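PDB 1T0F: transposon Tn7 transposition protein TnsA from Escherichia coli, which forms the Tn7 transposase together with TnsB and, as a restriction-enzyme-like endonuclease, cuts the 5' DNA strands during transposition. Local coordinates for residues V134-A137 with A138-Q141; E188-A192 with E193-Q197; G209-I213 with I214-K218. One frame throughout, in Å; residues are numbered along the deposited sequence.

Contact 1. Residues V134-A137 with A138-Q141; sequences VKPA and AALQ. With MG (magnesium ion), chain E.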
loop_
_atom_site.group_PDB
_atom_site.type_symbol
_atom_site.label_atom_id
_atom_site.label_comp_id
_atom_site.label_asym_id
_atom_site.label_seq_id
_atom_site.Cartn_x
_atom_site.Cartn_y
_atom_site.Cartn_z
ATOM N N VAL A 134 -5.678 2.086 -4.543
ATOM C CA VAL A 134 -4.637 2.985 -5.020
ATOM C C VAL A 134 -4.693 3.097 -6.554
ATOM O O VAL A 134 -4.743 2.088 -7.244
ATOM C CB VAL A 134 -3.275 2.429 -4.576
ATOM C CG1 VAL A 134 -2.171 3.202 -5.175
ATOM C CG2 VAL A 134 -3.191 2.448 -3.052
ATOM N N LYS A 135 -4.692 4.317 -7.082
ATOM C CA LYS A 135 -4.755 4.516 -8.532
ATOM C C LYS A 135 -3.955 5.714 -9.001
ATOM O O LYS A 135 -3.848 6.707 -8.284
ATOM C CB LYS A 135 -6.199 4.781 -8.984
ATOM C CG LYS A 135 -7.160 3.608 -8.925
ATOM C CD LYS A 135 -6.768 2.528 -9.916
ATOM C CE LYS A 135 -7.760 1.375 -9.868
ATOM N NZ LYS A 135 -7.319 0.227 -10.710
ATOM N N PRO A 136 -3.355 5.627 -10.200
ATOM C CA PRO A 136 -2.608 6.785 -10.687
ATOM C C PRO A 136 -3.746 7.775 -10.928
ATOM O O PRO A 136 -4.834 7.367 -11.327
ATOM C CB PRO A 136 -2.017 6.291 -12.005
ATOM C CG PRO A 136 -1.814 4.832 -11.751
ATOM C CD PRO A 136 -3.084 4.439 -11.028
ATOM N N ALA A 137 -3.524 9.059 -10.679
ATOM C CA ALA A 137 -4.587 10.035 -10.875
ATOM C C ALA A 137 -5.136 10.017 -12.300
ATOM O O ALA A 137 -6.331 10.175 -12.509
ATOM C CB ALA A 137 -4.081 11.433 -10.532
ATOM N N ALA A 138 -4.251 9.832 -13.271
ATOM C CA ALA A 138 -4.651 9.820 -14.677
ATOM C C ALA A 138 -5.637 8.700 -14.977
ATOM O O ALA A 138 -6.456 8.811 -15.892
ATOM C CB ALA A 138 -3.426 9.680 -15.559
ATOM N N ALA A 139 -5.561 7.625 -14.196
ATOM C CA ALA A 139 -6.445 6.482 -14.384
ATOM C C ALA A 139 -7.898 6.805 -14.082
ATOM O O ALA A 139 -8.807 6.099 -14.534
ATOM C CB ALA A 139 -5.979 5.316 -13.512
ATOM N N LEU A 140 -8.132 7.872 -13.322
ATOM C CA LEU A 140 -9.490 8.245 -12.972
ATOM C C LEU A 140 -10.267 8.835 -14.151
ATOM O O LEU A 140 -11.462 9.084 -14.049
ATOM C CB LEU A 140 -9.474 9.219 -11.793
ATOM C CG LEU A 140 -8.730 8.665 -10.570
ATOM C CD1 LEU A 140 -8.708 9.719 -9.471
ATOM C CD2 LEU A 140 -9.406 7.383 -10.074
ATOM N N GLN A 141 -9.584 9.050 -15.269
ATOM C CA GLN A 141 -10.241 9.582 -16.460
ATOM C C GLN A 141 -10.668 8.408 -17.352
ATOM O O GLN A 141 -11.395 8.594 -18.327
ATOM C CB GLN A 141 -9.285 10.496 -17.239
ATOM C CG GLN A 141 -8.621 11.572 -16.395
ATOM C CD GLN A 141 -9.592 12.614 -15.871
ATOM O OE1 GLN A 141 -9.387 13.176 -14.794
ATOM N NE2 GLN A 141 -10.647 12.891 -16.637
HETATM MG MG MG E . -4.813 -0.276 -7.438
HETATM O O HOH W 1 -4.804 -0.374 -9.872
HETATM O O HOH W 2 -7.771 12.584 -12.689
HETATM O O HOH W 3 -2.313 -0.755 -7.668
#
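Lys135 sets CG anti to its carbonyl carbon (chi1 -71°) and bends again at chi2 (-66°), which carries the chain from CB, 4.3 Å from Leu140 CD2, back to the metal. There NZ donates to a water 2.7 Å away, and that water is itself a magnesium ligand. The ion also takes the backbone O of Val134 at 2.4 Å, with Asp117 and Gln133 as further ligands; a long flexible lysine can thus meet the metal's hydration shell from a loop. Further along the chain, Pro136 leads into a 3-10 turn and supplies its first acceptor: Ala139 N donates to Pro136 O and Leu140 N to Ala137 O, both 3.0 Å and both from above the carbonyl plane. Small alanines suit so tight a turn: Ala139 CB fits 3.9 Å from Pro136 CD. A water bridges Ala137 O and Gln141 OE1, an oxygen that also accepts from the backbone of a different protein in the assembly. In this PDDEXK-type nuclease the active-site Lys135 follows strand 129-134, and its backbone still pairs with Phe166 on strand 163-166. The turn leads into helix 143-159, where Leu149 receives both Lys135 and Leu140, while Val134 packs against helix 64-75.

Contact 2. Residues E188-A192 with E193-Q197; sequences EEVSA and ELLAQ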
loop_
_atom_site.group_PDB
_atom_site.type_symbol
_atom_site.label_atom_id
_atom_site.label_comp_id
_atom_site.label_asym_id
_atom_site.label_seq_id
_atom_site.Cartn_x
_atom_site.Cartn_y
_atom_site.Cartn_z
ATOM N N GLU A 188 18.543 -3.424 -2.416
ATOM C CA GLU A 188 19.581 -4.415 -2.145
ATOM C C GLU A 188 19.062 -5.628 -1.376
ATOM O O GLU A 188 18.273 -5.498 -0.438
ATOM C CB GLU A 188 20.740 -3.792 -1.362
ATOM C CG GLU A 188 21.883 -4.771 -1.116
ATOM C CD GLU A 188 22.996 -4.195 -0.263
ATOM O OE1 GLU A 188 22.746 -3.900 0.924
ATOM O OE2 GLU A 188 24.124 -4.039 -0.779
ATOM N N GLU A 189 19.517 -6.808 -1.785
ATOM C CA GLU A 189 19.126 -8.051 -1.136
ATOM C C GLU A 189 19.718 -8.094 0.269
ATOM O O GLU A 189 20.889 -7.763 0.469
ATOM C CB GLU A 189 19.630 -9.249 -1.940
ATOM C CG GLU A 189 19.317 -10.587 -1.297
ATOM C CD GLU A 189 17.830 -10.789 -1.085
ATOM O OE1 GLU A 189 17.099 -10.957 -2.086
ATOM O OE2 GLU A 189 17.390 -10.771 0.087
ATOM N N VAL A 190 18.911 -8.505 1.240
ATOM C CA VAL A 190 19.369 -8.578 2.620
ATOM C C VAL A 190 20.028 -9.922 2.933
ATOM O O VAL A 190 19.367 -10.957 2.981
ATOM C CB VAL A 190 18.201 -8.340 3.606
ATOM C CG1 VAL A 190 17.090 -9.351 3.353
ATOM C CG2 VAL A 190 18.704 -8.434 5.039
ATOM N N SER A 191 21.339 -9.896 3.140
ATOM C CA SER A 191 22.080 -11.108 3.454
ATOM C C SER A 191 21.984 -11.380 4.950
ATOM O O SER A 191 21.510 -10.538 5.710
ATOM C CB SER A 191 23.546 -10.948 3.056
ATOM O OG SER A 191 24.166 -9.922 3.810
ATOM N N ALA A 192 22.433 -12.557 5.370
ATOM C CA ALA A 192 22.397 -12.914 6.783
ATOM C C ALA A 192 23.367 -12.016 7.543
ATOM O O ALA A 192 23.172 -11.718 8.723
ATOM C CB ALA A 192 22.787 -14.376 6.960
ATOM N N GLU A 193 24.413 -11.584 6.849
ATOM C CA GLU A 193 25.429 -10.722 7.429
ATOM C C GLU A 193 24.835 -9.337 7.690
ATOM O O GLU A 193 25.084 -8.729 8.730
ATOM C CB GLU A 193 26.624 -10.604 6.477
ATOM C CG GLU A 193 27.225 -11.937 6.018
ATOM C CD GLU A 193 26.382 -12.658 4.968
ATOM O OE1 GLU A 193 25.278 -13.139 5.298
ATOM O OE2 GLU A 193 26.827 -12.746 3.802
ATOM N N LEU A 194 24.045 -8.844 6.740
ATOM C CA LEU A 194 23.423 -7.531 6.890
ATOM C C LEU A 194 22.345 -7.587 7.963
ATOM O O LEU A 194 22.213 -6.664 8.764
ATOM C CB LEU A 194 22.814 -7.067 5.562
ATOM C CG LEU A 194 22.167 -5.676 5.581
ATOM C CD1 LEU A 194 23.133 -4.657 6.167
ATOM C CD2 LEU A 194 21.766 -5.282 4.169
ATOM N N LEU A 195 21.579 -8.674 7.978
ATOM C CA LEU A 195 20.525 -8.846 8.967
ATOM C C LEU A 195 21.139 -8.902 10.372
ATOM O O LEU A 195 20.522 -8.484 11.349
ATOM C CB LEU A 195 19.749 -10.138 8.694
ATOM C CG LEU A 195 18.401 -10.283 9.405
ATOM C CD1 LEU A 195 17.403 -9.323 8.768
ATOM C CD2 LEU A 195 17.890 -11.718 9.286
ATOM N N ALA A 196 22.358 -9.423 10.459
ATOM C CA ALA A 196 23.060 -9.542 11.734
ATOM C C ALA A 196 23.467 -8.181 12.303
ATOM O O ALA A 196 23.849 -8.075 13.467
ATOM C CB ALA A 196 24.295 -10.426 11.562
ATOM N N GLN A 197 23.381 -7.143 11.479
ATOM C CA GLN A 197 23.750 -5.796 11.901
ATOM C C GLN A 197 22.651 -5.065 12.668
ATOM O O GLN A 197 22.914 -4.054 13.321
ATOM C CB GLN A 197 24.154 -4.967 10.683
ATOM C CG GLN A 197 25.492 -5.352 10.077
ATOM C CD GLN A 197 26.660 -4.970 10.968
ATOM O OE1 GLN A 197 26.861 -5.549 12.036
ATOM N NE2 GLN A 197 27.430 -3.979 10.536
#
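Ser191 and Leu194 meet in an N-cap: the serine stands just before the short helix 192-195 and its hydroxyl takes up a backbone N-H of the first turn. Along this side chain, CB comes 3.6 Å from Glu193 OE1, and OG, placed between the backbone N and the carbonyl carbon (chi1 64°), accepts from Leu194 N at 3.1 Å with an angle of 155° at the hydrogen. Serine suits the place because its short arm folds back onto the helix end. Without the hydroxyl, as with an alanine here, Leu194 N would probably lose its capping acceptor and the start of the helix would be less firmly fixed. The serine's own carbonyl O accepts from Leu195 N at 2.9 Å, making the first helical bond. Glu193 bends at chi2 (75°), curling its carboxylate back beside the cap, where its negative charge would probably interact favourably with the helix N terminus. Leu194 reaches towards helix 230-240, where its apolar branch suits contact with Ala237 and Leu238, while Leu195 packs on Val265 and Asn267. The side chains of Val190 and Leu195 cross obliquely, with Val190 CG2 4.0 Å from Leu195 CD1.

Contact 3. Residues G209-I213 with I214-K218; sequences GDENI and INVCK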
loop_
_atom_site.group_PDB
_atom_site.type_symbol
_atom_site.label_atom_id
_atom_site.label_comp_id
_atom_site.label_asym_id
_atom_site.label_seq_id
_atom_site.Cartn_x
_atom_site.Cartn_y
_atom_site.Cartn_z
ATOM N N GLY A 209 20.633 8.375 20.561
ATOM C CA GLY A 209 19.264 8.789 20.304
ATOM C C GLY A 209 19.018 10.251 19.984
ATOM O O GLY A 209 18.175 10.572 19.145
ATOM N N ASP A 210 19.746 11.148 20.642
ATOM C CA ASP A 210 19.552 12.575 20.410
ATOM C C ASP A 210 20.328 13.133 19.225
ATOM O O ASP A 210 20.143 14.291 18.857
ATOM C CB ASP A 210 19.933 13.372 21.664
ATOM C CG ASP A 210 19.015 13.091 22.835
ATOM O OD1 ASP A 210 17.784 13.266 22.683
ATOM O OD2 ASP A 210 19.526 12.698 23.908
ATOM N N GLU A 211 21.189 12.322 18.622
ATOM C CA GLU A 211 21.988 12.798 17.501
ATOM C C GLU A 211 21.431 12.492 16.112
ATOM O O GLU A 211 20.638 11.565 15.931
ATOM C CB GLU A 211 23.422 12.271 17.636
ATOM C CG GLU A 211 24.129 12.828 18.875
ATOM C CD GLU A 211 25.555 12.326 19.045
ATOM O OE1 GLU A 211 26.383 12.537 18.133
ATOM O OE2 GLU A 211 25.850 11.729 20.103
ATOM N N ASN A 212 21.848 13.299 15.139
ATOM C CA ASN A 212 21.419 13.160 13.751
ATOM C C ASN A 212 21.915 11.838 13.167
ATOM O O ASN A 212 23.087 11.487 13.303
ATOM C CB ASN A 212 21.939 14.349 12.933
ATOM C CG ASN A 212 21.687 14.199 11.448
ATOM O OD1 ASN A 212 22.473 13.583 10.730
ATOM N ND2 ASN A 212 20.576 14.757 10.982
ATOM N N ILE A 213 21.017 11.111 12.502
ATOM C CA ILE A 213 21.355 9.807 11.935
ATOM C C ILE A 213 22.526 9.780 10.953
ATOM O O ILE A 213 23.323 8.846 10.974
ATOM C CB ILE A 213 20.109 9.161 11.254
ATOM C CG1 ILE A 213 20.457 7.766 10.735
ATOM C CG2 ILE A 213 19.625 10.031 10.116
ATOM C CD1 ILE A 213 20.863 6.795 11.817
ATOM N N ILE A 214 22.635 10.783 10.088
ATOM C CA ILE A 214 23.728 10.803 9.119
ATOM C C ILE A 214 25.069 11.026 9.829
ATOM O O ILE A 214 26.064 10.369 9.517
ATOM C CB ILE A 214 23.516 11.904 8.057
ATOM C CG1 ILE A 214 22.121 11.765 7.430
ATOM C CG2 ILE A 214 24.588 11.796 6.980
ATOM C CD1 ILE A 214 21.853 10.404 6.795
ATOM N N ASN A 215 25.088 11.947 10.788
ATOM C CA ASN A 215 26.311 12.222 11.538
ATOM C C ASN A 215 26.768 10.957 12.253
ATOM O O ASN A 215 27.938 10.578 12.180
ATOM C CB ASN A 215 26.082 13.337 12.561
ATOM C CG ASN A 215 25.886 14.687 11.913
ATOM O OD1 ASN A 215 26.272 14.894 10.763
ATOM N ND2 ASN A 215 25.299 15.620 12.652
ATOM N N VAL A 216 25.835 10.291 12.930
ATOM C CA VAL A 216 26.156 9.064 13.644
ATOM C C VAL A 216 26.727 7.987 12.722
ATOM O O VAL A 216 27.732 7.357 13.058
ATOM C CB VAL A 216 24.920 8.502 14.384
ATOM C CG1 VAL A 216 25.236 7.126 14.953
ATOM C CG2 VAL A 216 24.522 9.440 15.508
ATOM N N CYS A 217 26.100 7.768 11.568
ATOM C CA CYS A 217 26.602 6.761 10.638
ATOM C C CYS A 217 28.054 7.040 10.256
ATOM O O CYS A 217 28.872 6.124 10.175
ATOM C CB CYS A 217 25.752 6.718 9.363
ATOM S SG CYS A 217 24.109 6.005 9.597
ATOM N N LYS A 218 28.366 8.306 10.007
ATOM C CA LYS A 218 29.723 8.683 9.630
ATOM C C LYS A 218 30.687 8.545 10.794
ATOM O O LYS A 218 31.821 8.095 10.625
ATOM C CB LYS A 218 29.742 10.112 9.084
ATOM C CG LYS A 218 29.238 10.183 7.649
ATOM C CD LYS A 218 29.336 11.570 7.033
ATOM C CE LYS A 218 28.189 12.465 7.457
ATOM N NZ LYS A 218 28.006 13.583 6.479
HETATM O O HOH W 4 24.558 14.678 15.276
#
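Asn212 OD1 receives two backbone N-H groups from the first turn of helix 213-223, which makes this asparagine its N-cap. The straighter bond comes from Asn215 N, at 3.1 Å and 160° at the hydrogen, in the plane of the amide carbonyl and on a lone pair. The other, from Ile214 N at 2.9 Å, is weak because it is strongly bent. Asparagine suits the site because the two ends of its amide do different work: while OD1 caps the helix, ND2 donates to the backbone O of Arg253. With CG anti to the backbone N (chi1 173°), the amide swings over the helix end.

The backbone of the same residue is also occupied. Asn212 O accepts from Val216 N at 3.0 Å and Asn212 N donates to a water that Asn215 ND2 also reaches, at 2.9 Å. The two asparagine side chains cross at about a right angle, with their amide planes 51° apart. One step on, Ile213 O accepts from Cys217 N. Glu211 keeps its aliphatic CB against Val216 CG2, 3.7 Å away, and Ile213 CD1 lies 4.0 Å from Cys217 SG. Ile214 and Cys217 turn to helix 230-240 and both pack on Leu232, whereas Glu211 and Ile213 pair through their backbones with Cys257 and Asn255 of a later loop.

How the contacts relate
Followed from the N terminus, the three contacts come in series, each a short local closure; none nests in or crosses another. Contact 1 closes the turn between strand 129-134 and helix 143-159 in the nuclease part, at the metal site. The chain then passes through strand 163-166 and helix 173-183 before contact 2 starts helix 192-195. After helix 198-207, contact 3 closes the loop that opens helix 213-223. Contacts 2 and 3 both belong to the C-terminal part of TnsA, their centres about 21 Å apart, and both lean on helix 230-240. Contact 1 belongs to the N-terminal nuclease part, its centre about 36 Å from that of contact 2 and 39 Å from that of contact 3.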